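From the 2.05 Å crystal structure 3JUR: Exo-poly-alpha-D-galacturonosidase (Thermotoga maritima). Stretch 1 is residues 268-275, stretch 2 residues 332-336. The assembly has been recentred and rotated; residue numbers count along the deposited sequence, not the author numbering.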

# COMPACT_ATOMS: atom_id res chain seq x y z
N GLY D 268 -1.86 -16.77 39.74
CA GLY D 268 -1.98 -18.15 40.22
C GLY D 268 -2.35 -19.14 39.13
O GLY D 268 -2.88 -18.78 38.08
N ARG D 269 -2.06 -20.41 39.40
CA ARG D 269 -2.21 -21.47 38.43
C ARG D 269 -3.25 -22.48 38.90
O ARG D 269 -3.24 -22.92 40.05
CB ARG D 269 -0.85 -22.16 38.23
CG ARG D 269 -0.85 -23.36 37.30
CD ARG D 269 0.50 -24.07 37.34
NE ARG D 269 1.55 -23.29 36.68
CZ ARG D 269 2.11 -23.61 35.51
NH1 ARG D 269 3.05 -22.83 34.99
NH2 ARG D 269 1.72 -24.70 34.86
N ASP D 270 -4.16 -22.84 37.99
CA ASP D 270 -5.12 -23.93 38.19
C ASP D 270 -5.86 -23.85 39.54
O ASP D 270 -6.22 -22.75 39.98
CB ASP D 270 -4.44 -25.29 37.96
CG ASP D 270 -3.78 -25.40 36.58
OD1 ASP D 270 -4.10 -24.59 35.68
OD2 ASP D 270 -2.94 -26.30 36.38
N ALA D 271 -6.08 -24.99 40.19
CA ALA D 271 -6.85 -25.05 41.43
C ALA D 271 -6.41 -24.03 42.49
O ALA D 271 -7.26 -23.37 43.10
CB ALA D 271 -6.86 -26.46 42.01
N ASP D 272 -5.10 -23.89 42.69
CA ASP D 272 -4.55 -22.96 43.69
C ASP D 272 -4.90 -21.51 43.35
O ASP D 272 -5.24 -20.72 44.24
CB ASP D 272 -3.04 -23.12 43.80
CG ASP D 272 -2.53 -22.90 45.21
OD1 ASP D 272 -2.94 -23.65 46.12
OD2 ASP D 272 -1.71 -21.98 45.42
N GLY D 273 -4.82 -21.17 42.07
CA GLY D 273 -5.21 -19.85 41.57
C GLY D 273 -6.69 -19.56 41.72
O GLY D 273 -7.07 -18.44 42.07
N ARG D 274 -7.53 -20.57 41.47
CA ARG D 274 -8.98 -20.44 41.68
C ARG D 274 -9.36 -20.35 43.15
O ARG D 274 -10.28 -19.62 43.50
CB ARG D 274 -9.75 -21.58 41.03
CG ARG D 274 -9.88 -21.47 39.54
CD ARG D 274 -10.49 -22.72 38.96
NE ARG D 274 -9.66 -23.16 37.85
CZ ARG D 274 -9.01 -24.32 37.80
NH1 ARG D 274 -9.13 -25.22 38.77
NH2 ARG D 274 -8.26 -24.59 36.74
N ARG D 275 -8.67 -21.12 43.99
CA ARG D 275 -8.89 -21.10 45.45
C ARG D 275 -8.69 -19.69 46.02
O ARG D 275 -9.57 -19.16 46.70
CB ARG D 275 -7.98 -22.11 46.16
CG ARG D 275 -8.04 -22.05 47.71
CD ARG D 275 -7.00 -22.96 48.38
NE ARG D 275 -5.62 -22.61 48.03
CZ ARG D 275 -4.84 -21.79 48.73
NH1 ARG D 275 -5.29 -21.21 49.84
NH2 ARG D 275 -3.59 -21.54 48.33
N SER D 332 -7.15 -24.66 28.85
CA SER D 332 -8.38 -25.09 29.52
C SER D 332 -8.20 -25.79 30.88
O SER D 332 -9.17 -26.27 31.46
CB SER D 332 -9.26 -25.92 28.57
OG SER D 332 -8.57 -27.06 28.07
N ARG D 333 -6.97 -25.85 31.39
CA ARG D 333 -6.75 -26.23 32.79
C ARG D 333 -6.85 -25.00 33.70
O ARG D 333 -7.03 -25.15 34.91
CB ARG D 333 -5.38 -26.89 33.03
CG ARG D 333 -4.84 -27.72 31.89
CD ARG D 333 -4.84 -29.20 32.20
NE ARG D 333 -3.68 -29.61 32.97
CZ ARG D 333 -3.07 -30.79 32.85
NH1 ARG D 333 -3.49 -31.68 31.96
NH2 ARG D 333 -2.02 -31.07 33.61
N ARG D 334 -6.73 -23.80 33.12
CA ARG D 334 -6.55 -22.56 33.89
C ARG D 334 -7.82 -21.91 34.42
O ARG D 334 -7.81 -21.33 35.50
CB ARG D 334 -5.78 -21.51 33.08
CG ARG D 334 -4.34 -21.85 32.74
CD ARG D 334 -3.40 -21.74 33.93
NE ARG D 334 -2.03 -21.91 33.47
CZ ARG D 334 -1.45 -23.09 33.23
NH1 ARG D 334 -2.11 -24.23 33.45
NH2 ARG D 334 -0.20 -23.13 32.78
N GLY D 335 -8.90 -21.96 33.64
CA GLY D 335 -10.08 -21.15 33.93
C GLY D 335 -9.68 -19.69 33.99
O GLY D 335 -8.75 -19.27 33.29
N GLY D 336 -10.37 -18.91 34.83
CA GLY D 336 -10.09 -17.49 34.98
C GLY D 336 -10.38 -16.69 33.72
O GLY D 336 -11.15 -17.12 32.86
O HOH W 1 -0.67 -26.39 34.92

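The strongest polar link between the two stretches is a salt bridge between Asp 270 and Arg 334. Arg 334 NH1 lies 3.0 Å from Asp 270 OD1, and with hydrogens placed the N-H...acceptor angle is 138°, so the charge pairing is also a hydrogen bond, though a bent one. It is the sole direct hydrogen bond across the contact. The bend fits the approach of the carboxylate, which meets the Arg 334 guanidinium obliquely.

A water reinforces this pair and draws in a third residue. It donates to Asp 270 OD2 at 2.7 Å, accepts from Arg 269 NH2 at 2.9 Å, and accepts a weak bond from Arg 334 NH1 at 3.0 Å. Both carboxylate oxygens of Asp 270 are therefore engaged, OD1 by the arginine and OD2 by the water.

The same neighbourhood brings two like charges together. Arg 269 NH2 and Arg 334 NH2 are 3.2 Å apart, but both are donors and no hydrogen bond can join them. The Arg 334 NH2 atom lies over one face of the Arg 269 guanidinium, while Arg 269 CG lies over one face of the Arg 334 guanidinium. The nearby carboxylate of Asp 270 and the shared water help offset the repulsion, and both guanidinium groups have further hydrogen-bond partners elsewhere in the structure.

Two other short approaches need caution. Asp 270 OD1 sits 3.1 Å from Arg 333 O, a pairing of two acceptors that is not a hydrogen bond. Arg 274 NH2 is modelled 2.3 Å from Arg 333 O, too short to be a reliable interaction. What can be said is that the edge of the Arg 274 guanidinium faces the backbone of stretch 2, with Arg 274 NE 3.5 Å from Arg 334 O.

The backbones come closest at Asp 270 and Arg 334, whose CA atoms are 4.7 Å apart; Arg 274 and Gly 336 are separated by 7.4 Å between CA atoms. Stretch 1 enters a helix, with Arg 274 N bonding Asp 270 O at 2.9 Å, whereas stretch 2 has no regular secondary structure. The CA-to-CB bond of Arg 334 points away from stretch 1, yet its side chain turns back through m values at chi1 and chi2 to reach Asp 270. Gly 335 has positive phi, which favours glycine, and an ideal CB there would lie a tight 3.2 Å from Arg 274 NE. The contact is small, burying 294 Å² in total, and Arg 334 contributes the largest share.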